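Local coordinates for protein lectin (Trichosanthes anguina, PDB 4HR6) that is a three-chain, nontoxic seed lectin related to type II ribosome-inactivating proteins and probably binds carbohydrate, at residues I81-L95 and L102-V114. Residues are numbered along the deposited sequence; the frame is centred on the assembly and turned at random.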
ATOM      1  N   ILE B  81     -16.098   6.669 -17.664  1.00 35.08           N
ATOM      2  CA  ILE B  81     -16.426   7.994 -17.194  1.00 32.87           C
ATOM      3  C   ILE B  81     -15.172   8.744 -16.824  1.00 32.09           C
ATOM      4  O   ILE B  81     -14.394   8.284 -15.995  1.00 32.94           O
ATOM      5  CB  ILE B  81     -17.355   7.918 -15.972  1.00 34.95           C
ATOM      6  CG1 ILE B  81     -18.695   7.301 -16.387  1.00 36.86           C
ATOM      7  CG2 ILE B  81     -17.568   9.292 -15.375  1.00 35.14           C
ATOM      8  CD1 ILE B  81     -19.470   6.714 -15.237  1.00 38.19           C
ATOM      9  N   VAL B  82     -15.003   9.918 -17.418  1.00 30.40           N
ATOM     10  CA  VAL B  82     -13.808  10.707 -17.218  1.00 33.00           C
ATOM     11  C   VAL B  82     -13.827  11.366 -15.850  1.00 31.91           C
ATOM     12  O   VAL B  82     -14.875  11.827 -15.397  1.00 33.28           O
ATOM     13  CB  VAL B  82     -13.606  11.791 -18.327  1.00 33.01           C
ATOM     14  CG1 VAL B  82     -13.259  11.138 -19.645  1.00 34.04           C
ATOM     15  CG2 VAL B  82     -14.846  12.655 -18.520  1.00 37.34           C
ATOM     16  N   LEU B  83     -12.658  11.391 -15.212  1.00 29.71           N
ATOM     17  CA  LEU B  83     -12.414  12.074 -13.952  1.00 30.18           C
ATOM     18  C   LEU B  83     -11.425  13.203 -14.191  1.00 32.23           C
ATOM     19  O   LEU B  83     -10.602  13.134 -15.109  1.00 31.06           O
ATOM     20  CB  LEU B  83     -11.813  11.115 -12.932  1.00 30.46           C
ATOM     21  CG  LEU B  83     -12.628   9.842 -12.707  1.00 30.43           C
ATOM     22  CD1 LEU B  83     -11.965   9.010 -11.627  1.00 29.53           C
ATOM     23  CD2 LEU B  83     -14.065  10.209 -12.343  1.00 31.40           C
ATOM     24  N   GLY B  84     -11.490  14.221 -13.340  1.00 31.47           N
ATOM     25  CA  GLY B  84     -10.611  15.378 -13.454  1.00 30.47           C
ATOM     26  C   GLY B  84     -11.276  16.624 -12.927  1.00 31.85           C
ATOM     27  O   GLY B  84     -12.406  16.586 -12.423  1.00 32.02           O
ATOM     28  N   VAL B  85     -10.582  17.739 -13.074  1.00 31.74           N
ATOM     29  CA  VAL B  85     -11.014  19.004 -12.518  1.00 34.44           C
ATOM     30  C   VAL B  85     -12.357  19.441 -13.100  1.00 35.07           C
ATOM     31  O   VAL B  85     -13.263  19.819 -12.358  1.00 33.14           O
ATOM     32  CB  VAL B  85      -9.966  20.092 -12.778  1.00 37.69           C
ATOM     33  CG1 VAL B  85     -10.450  21.433 -12.243  1.00 40.90           C
ATOM     34  CG2 VAL B  85      -8.639  19.693 -12.137  1.00 39.03           C
ATOM     35  N   ASP B  86     -12.487  19.385 -14.420  1.00 32.99           N
ATOM     36  CA  ASP B  86     -13.686  19.898 -15.062  1.00 34.20           C
ATOM     37  C   ASP B  86     -14.854  18.934 -14.943  1.00 32.55           C
ATOM     38  O   ASP B  86     -15.973  19.361 -14.770  1.00 31.64           O
ATOM     39  CB  ASP B  86     -13.420  20.272 -16.536  1.00 35.81           C
ATOM     40  CG  ASP B  86     -12.428  21.420 -16.676  1.00 37.65           C
ATOM     41  OD1 ASP B  86     -12.627  22.483 -16.059  1.00 39.67           O
ATOM     42  OD2 ASP B  86     -11.434  21.256 -17.411  1.00 42.63           O
ATOM     43  N   PRO B  87     -14.608  17.620 -15.044  1.00 33.10           N
ATOM     44  CA  PRO B  87     -15.725  16.722 -14.720  1.00 31.72           C
ATOM     45  C   PRO B  87     -16.279  16.918 -13.305  1.00 31.38           C
ATOM     46  O   PRO B  87     -17.484  16.825 -13.100  1.00 30.80           O
ATOM     47  CB  PRO B  87     -15.104  15.346 -14.875  1.00 33.73           C
ATOM     48  CG  PRO B  87     -14.054  15.560 -15.955  1.00 32.71           C
ATOM     49  CD  PRO B  87     -13.467  16.890 -15.614  1.00 31.00           C
ATOM     50  N   LEU B  88     -15.409  17.193 -12.343  1.00 32.49           N
ATOM     51  CA  LEU B  88     -15.835  17.431 -10.964  1.00 32.08           C
ATOM     52  C   LEU B  88     -16.661  18.702 -10.860  1.00 32.48           C
ATOM     53  O   LEU B  88     -17.686  18.712 -10.210  1.00 30.88           O
ATOM     54  CB  LEU B  88     -14.628  17.500 -10.040  1.00 30.33           C
ATOM     55  CG  LEU B  88     -14.916  17.687  -8.537  1.00 31.70           C
ATOM     56  CD1 LEU B  88     -15.879  16.639  -7.976  1.00 29.59           C
ATOM     57  CD2 LEU B  88     -13.603  17.661  -7.773  1.00 32.73           C
ATOM     58  N   ASP B  89     -16.201  19.768 -11.515  1.00 36.80           N
ATOM     59  CA  ASP B  89     -16.892  21.059 -11.530  1.00 36.39           C
ATOM     60  C   ASP B  89     -18.299  20.879 -12.103  1.00 35.69           C
ATOM     61  O   ASP B  89     -19.274  21.347 -11.535  1.00 33.40           O
ATOM     62  CB  ASP B  89     -16.092  22.068 -12.360  1.00 40.37           C
ATOM     63  CG  ASP B  89     -16.484  23.511 -12.077  1.00 42.45           C
ATOM     64  OD1 ASP B  89     -16.266  23.983 -10.958  1.00 42.52           O
ATOM     65  OD2 ASP B  89     -17.020  24.168 -12.976  1.00 53.92           O
ATOM     66  N   PHE B  90     -18.375  20.162 -13.223  1.00 32.89           N
ATOM     67  CA  PHE B  90     -19.612  19.834 -13.880  1.00 31.75           C
ATOM     68  C   PHE B  90     -20.523  19.050 -12.895  1.00 32.06           C
ATOM     69  O   PHE B  90     -21.712  19.322 -12.784  1.00 28.60           O
ATOM     70  CB  PHE B  90     -19.284  18.989 -15.127  1.00 32.30           C
ATOM     71  CG  PHE B  90     -20.471  18.623 -15.989  1.00 31.79           C
ATOM     72  CD1 PHE B  90     -20.587  17.360 -16.510  1.00 35.85           C
ATOM     73  CD2 PHE B  90     -21.450  19.544 -16.300  1.00 35.06           C
ATOM     74  CE1 PHE B  90     -21.654  17.015 -17.322  1.00 37.56           C
ATOM     75  CE2 PHE B  90     -22.530  19.210 -17.100  1.00 33.30           C
ATOM     76  CZ  PHE B  90     -22.631  17.948 -17.612  1.00 35.81           C
ATOM     77  N   ALA B  91     -19.943  18.060 -12.225  1.00 29.67           N
ATOM     78  CA  ALA B  91     -20.664  17.208 -11.284  1.00 29.31           C
ATOM     79  C   ALA B  91     -21.264  18.005 -10.120  1.00 29.03           C
ATOM     80  O   ALA B  91     -22.417  17.819  -9.769  1.00 28.39           O
ATOM     81  CB  ALA B  91     -19.753  16.121 -10.764  1.00 27.06           C
ATOM     82  N   ILE B  92     -20.486  18.912  -9.556  1.00 29.11           N
ATOM     83  CA  ILE B  92     -20.967  19.735  -8.473  1.00 31.26           C
ATOM     84  C   ILE B  92     -22.209  20.533  -8.935  1.00 33.68           C
ATOM     85  O   ILE B  92     -23.278  20.506  -8.278  1.00 30.69           O
ATOM     86  CB  ILE B  92     -19.839  20.657  -7.951  1.00 30.49           C
ATOM     87  CG1 ILE B  92     -18.777  19.826  -7.245  1.00 31.06           C
ATOM     88  CG2 ILE B  92     -20.383  21.689  -6.970  1.00 30.39           C
ATOM     89  CD1 ILE B  92     -17.511  20.600  -6.904  1.00 31.54           C
ATOM     90  N   SER B  93     -22.089  21.180 -10.095  1.00 31.10           N
ATOM     91  CA  SER B  93     -23.204  21.946 -10.664  1.00 30.48           C
ATOM     92  C   SER B  93     -24.460  21.142 -10.852  1.00 30.99           C
ATOM     93  O   SER B  93     -25.547  21.634 -10.551  1.00 27.93           O
ATOM     94  CB  SER B  93     -22.808  22.582 -12.004  1.00 30.51           C
ATOM     95  OG  SER B  93     -21.805  23.561 -11.772  1.00 30.59           O
ATOM     96  N   ASN B  94     -24.319  19.921 -11.371  1.00 31.19           N
ATOM     97  CA  ASN B  94     -25.461  19.074 -11.609  1.00 32.55           C
ATOM     98  C   ASN B  94     -26.187  18.689 -10.313  1.00 33.59           C
ATOM     99  O   ASN B  94     -27.418  18.591 -10.295  1.00 33.17           O
ATOM    100  CB  ASN B  94     -25.052  17.789 -12.319  1.00 33.37           C
ATOM    101  CG  ASN B  94     -24.496  18.029 -13.703  1.00 35.90           C
ATOM    102  OD1 ASN B  94     -24.926  18.927 -14.424  1.00 36.00           O
ATOM    103  ND2 ASN B  94     -23.514  17.225 -14.077  1.00 37.11           N
ATOM    104  N   LEU B  95     -25.411  18.403  -9.264  1.00 33.49           N
ATOM    105  CA  LEU B  95     -25.975  18.136  -7.942  1.00 33.51           C
ATOM    106  C   LEU B  95     -26.648  19.385  -7.387  1.00 30.81           C
ATOM    107  O   LEU B  95     -27.716  19.294  -6.812  1.00 30.21           O
ATOM    108  CB  LEU B  95     -24.908  17.673  -6.948  1.00 33.23           C
ATOM    109  CG  LEU B  95     -24.301  16.270  -7.035  1.00 36.30           C
ATOM    110  CD1 LEU B  95     -23.873  15.757  -5.662  1.00 37.44           C
ATOM    111  CD2 LEU B  95     -25.217  15.277  -7.682  1.00 38.06           C
ATOM    112  N   LEU B 102     -28.456  13.858 -14.821  1.00 34.86           N
ATOM    113  CA  LEU B 102     -27.021  13.791 -14.617  1.00 36.75           C
ATOM    114  C   LEU B 102     -26.563  13.386 -13.203  1.00 35.15           C
ATOM    115  O   LEU B 102     -25.362  13.422 -12.908  1.00 32.93           O
ATOM    116  CB  LEU B 102     -26.428  15.154 -14.972  1.00 38.24           C
ATOM    117  CG  LEU B 102     -26.559  15.481 -16.464  1.00 39.98           C
ATOM    118  CD1 LEU B 102     -26.274  16.944 -16.749  1.00 41.93           C
ATOM    119  CD2 LEU B 102     -25.630  14.594 -17.265  1.00 40.65           C
ATOM    120  N   LEU B 103     -27.509  12.994 -12.350  1.00 34.67           N
ATOM    121  CA  LEU B 103     -27.222  12.694 -10.955  1.00 34.14           C
ATOM    122  C   LEU B 103     -26.347  11.460 -10.763  1.00 30.15           C
ATOM    123  O   LEU B 103     -25.357  11.541 -10.084  1.00 29.70           O
ATOM    124  CB  LEU B 103     -28.507  12.568 -10.108  1.00 35.67           C
ATOM    125  CG  LEU B 103     -29.171  13.844  -9.592  1.00 39.37           C
ATOM    126  CD1 LEU B 103     -30.124  13.477  -8.463  1.00 42.92           C
ATOM    127  CD2 LEU B 103     -28.185  14.893  -9.111  1.00 40.25           C
ATOM    128  N   PRO B 104     -26.734  10.311 -11.324  1.00 31.11           N
ATOM    129  CA  PRO B 104     -25.917   9.117 -11.094  1.00 31.66           C
ATOM    130  C   PRO B 104     -24.474   9.317 -11.573  1.00 31.24           C
ATOM    131  O   PRO B 104     -23.524   8.993 -10.874  1.00 30.03           O
ATOM    132  CB  PRO B 104     -26.608   8.040 -11.936  1.00 30.91           C
ATOM    133  CG  PRO B 104     -27.973   8.532 -12.197  1.00 31.22           C
ATOM    134  CD  PRO B 104     -27.940  10.020 -12.123  1.00 31.45           C
ATOM    135  N   LEU B 105     -24.332   9.865 -12.767  1.00 32.17           N
ATOM    136  CA  LEU B 105     -23.021  10.147 -13.337  1.00 33.85           C
ATOM    137  C   LEU B 105     -22.215  11.066 -12.434  1.00 30.84           C
ATOM    138  O   LEU B 105     -21.040  10.801 -12.156  1.00 30.84           O
ATOM    139  CB  LEU B 105     -23.191  10.806 -14.703  1.00 38.84           C
ATOM    140  CG  LEU B 105     -21.883  11.052 -15.457  1.00 47.58           C
ATOM    141  CD1 LEU B 105     -21.519   9.786 -16.215  1.00 50.14           C
ATOM    142  CD2 LEU B 105     -21.996  12.252 -16.398  1.00 51.49           C
ATOM    143  N   SER B 106     -22.852  12.136 -11.968  1.00 27.84           N
ATOM    144  CA  SER B 106     -22.170  13.121 -11.133  1.00 27.38           C
ATOM    145  C   SER B 106     -21.727  12.507  -9.807  1.00 28.23           C
ATOM    146  O   SER B 106     -20.623  12.786  -9.357  1.00 25.63           O
ATOM    147  CB  SER B 106     -23.033  14.366 -10.937  1.00 27.94           C
ATOM    148  OG  SER B 106     -23.454  14.887 -12.194  1.00 29.44           O
ATOM    149  N   PHE B 107     -22.557  11.637  -9.217  1.00 28.03           N
ATOM    150  CA  PHE B 107     -22.153  10.919  -8.009  1.00 29.02           C
ATOM    151  C   PHE B 107     -20.917  10.022  -8.245  1.00 28.81           C
ATOM    152  O   PHE B 107     -20.003   9.986  -7.440  1.00 28.50           O
ATOM    153  CB  PHE B 107     -23.310  10.086  -7.433  1.00 29.62           C
ATOM    154  CG  PHE B 107     -24.192  10.850  -6.479  1.00 30.37           C
ATOM    155  CD1 PHE B 107     -25.555  10.938  -6.689  1.00 31.45           C
ATOM    156  CD2 PHE B 107     -23.652  11.473  -5.368  1.00 31.69           C
ATOM    157  CE1 PHE B 107     -26.368  11.638  -5.798  1.00 33.16           C
ATOM    158  CE2 PHE B 107     -24.456  12.182  -4.478  1.00 32.26           C
ATOM    159  CZ  PHE B 107     -25.809  12.261  -4.696  1.00 32.54           C
ATOM    160  N   LEU B 108     -20.898   9.309  -9.353  1.00 29.01           N
ATOM    161  CA  LEU B 108     -19.743   8.477  -9.713  1.00 29.81           C
ATOM    162  C   LEU B 108     -18.420   9.272  -9.752  1.00 29.34           C
ATOM    163  O   LEU B 108     -17.388   8.834  -9.220  1.00 28.12           O
ATOM    164  CB  LEU B 108     -20.010   7.816 -11.049  1.00 30.44           C
ATOM    165  CG  LEU B 108     -20.343   6.325 -11.151  1.00 31.13           C
ATOM    166  CD1 LEU B 108     -20.613   5.639  -9.842  1.00 31.25           C
ATOM    167  CD2 LEU B 108     -21.475   6.091 -12.151  1.00 31.24           C
ATOM    168  N   VAL B 109     -18.468  10.465 -10.325  1.00 28.15           N
ATOM    169  CA  VAL B 109     -17.305  11.334 -10.342  1.00 27.92           C
ATOM    170  C   VAL B 109     -16.881  11.742  -8.934  1.00 27.83           C
ATOM    171  O   VAL B 109     -15.713  11.601  -8.539  1.00 26.57           O
ATOM    172  CB  VAL B 109     -17.576  12.588 -11.196  1.00 29.36           C
ATOM    173  CG1 VAL B 109     -16.413  13.549 -11.116  1.00 30.61           C
ATOM    174  CG2 VAL B 109     -17.839  12.204 -12.654  1.00 29.78           C
ATOM    175  N   ILE B 110     -17.844  12.250  -8.168  1.00 28.53           N
ATOM    176  CA  ILE B 110     -17.567  12.831  -6.872  1.00 27.22           C
ATOM    177  C   ILE B 110     -17.096  11.762  -5.883  1.00 27.13           C
ATOM    178  O   ILE B 110     -16.121  11.961  -5.173  1.00 28.43           O
ATOM    179  CB  ILE B 110     -18.802  13.577  -6.333  1.00 30.22           C
ATOM    180  CG1 ILE B 110     -19.004  14.873  -7.109  1.00 31.40           C
ATOM    181  CG2 ILE B 110     -18.635  13.890  -4.856  1.00 30.56           C
ATOM    182  CD1 ILE B 110     -20.419  15.385  -7.084  1.00 32.91           C
ATOM    183  N   ILE B 111     -17.787  10.633  -5.848  1.00 24.73           N
ATOM    184  CA  ILE B 111     -17.449   9.572  -4.922  1.00 26.79           C
ATOM    185  C   ILE B 111     -16.008   9.110  -5.176  1.00 25.85           C
ATOM    186  O   ILE B 111     -15.213   9.000  -4.250  1.00 24.88           O
ATOM    187  CB  ILE B 111     -18.485   8.412  -5.009  1.00 28.34           C
ATOM    188  CG1 ILE B 111     -19.810   8.873  -4.386  1.00 29.33           C
ATOM    189  CG2 ILE B 111     -17.994   7.158  -4.309  1.00 29.18           C
ATOM    190  CD1 ILE B 111     -20.958   7.927  -4.628  1.00 32.04           C
ATOM    191  N   GLN B 112     -15.662   8.886  -6.433  1.00 26.46           N
ATOM    192  CA  GLN B 112     -14.320   8.415  -6.749  1.00 27.77           C
ATOM    193  C   GLN B 112     -13.252   9.439  -6.414  1.00 26.61           C
ATOM    194  O   GLN B 112     -12.249   9.107  -5.799  1.00 26.97           O
ATOM    195  CB  GLN B 112     -14.232   7.995  -8.197  1.00 27.60           C
ATOM    196  CG  GLN B 112     -15.008   6.729  -8.460  1.00 28.21           C
ATOM    197  CD  GLN B 112     -14.819   6.246  -9.862  1.00 29.52           C
ATOM    198  OE1 GLN B 112     -15.459   6.736 -10.795  1.00 31.92           O
ATOM    199  NE2 GLN B 112     -13.942   5.280 -10.026  1.00 28.60           N
ATOM    200  N   MET B 113     -13.490  10.691  -6.781  1.00 28.09           N
ATOM    201  CA  MET B 113     -12.491  11.734  -6.618  1.00 26.33           C
ATOM    202  C   MET B 113     -12.351  12.215  -5.188  1.00 28.87           C
ATOM    203  O   MET B 113     -11.337  12.845  -4.855  1.00 27.68           O
ATOM    204  CB  MET B 113     -12.797  12.910  -7.516  1.00 27.02           C
ATOM    205  CG  MET B 113     -12.543  12.627  -8.980  1.00 27.77           C
ATOM    206  SD  MET B 113     -12.858  14.040 -10.059  1.00 28.52           S
ATOM    207  CE  MET B 113     -11.494  15.123  -9.613  1.00 29.45           C
ATOM    208  N   VAL B 114     -13.326  11.907  -4.326  1.00 27.92           N
ATOM    209  CA  VAL B 114     -13.247  12.327  -2.927  1.00 28.49           C
ATOM    210  C   VAL B 114     -13.110  11.134  -1.973  1.00 29.60           C
ATOM    211  O   VAL B 114     -12.143  11.046  -1.209  1.00 29.10           O
ATOM    212  CB  VAL B 114     -14.476  13.176  -2.535  1.00 31.57           C
ATOM    213  CG1 VAL B 114     -14.416  13.533  -1.066  1.00 33.89           C
ATOM    214  CG2 VAL B 114     -14.530  14.446  -3.376  1.00 33.17           C
TER
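Ala91 meets Ser106 where helix 85-95 and helix 103-114 come closest; the CA atoms of Ala91 and Ser106 are 4.4 Å apart. Ala91 CB lies 3.7 Å from Ser106 CB, and these small side chains let the two backbones draw together. The axes cross at -129°, so the helices run roughly antiparallel but well splayed.

Two knobs interlock beside this point. Leu95 drops into a hollow formed by Leu103, Ser106, Phe107 and Ile110. Leu95 CD2 lies over one face of the Phe107 ring, 4.3 Å from the ring centroid, in a CH-pi contact. Its CD1 methyl touches CE2 of the same ring and CD1 of Ile110. In return, Ile110 fills a hole among Leu88, Ala91, Ile92 and Leu95. Ile110 CG1 is 3.7 Å from Leu88 CD1, and the two side chains cross nearly at a right angle.

The polar group sits at the start of helix 103-114. Asn94 ND2 donates to Ser106 OG at 3.0 Å, with the hydroxyl close to the amide plane. Ser106 OG, chi1 -53°, turns back to the N-cap residue Leu102 and donates to Leu102 O; the bond comes out very short, so its exact length is doubtful. Ser106 N reaches that carbonyl from the other face. The amide nitrogen of Asn94 also lies over the Phe90 ring.

At the far end, Met113 bends at chi3 (70°) and presses its CE methyl against Gly84 O, 3.3 Å away. Gly84 N makes a weak hydrogen bond to Met113 SD. Val109 fits between Leu88 and Ile81, while Ile81 CD1 packs on Leu108 CD2 at 3.7 Å.

Leu8 of strand 3-9 touches both Ile92 and Ile110. The arrangement is a buried helix pair with reciprocal knobs-into-holes packing, set against the mixed sheet of the ribosome-inactivating-protein fold.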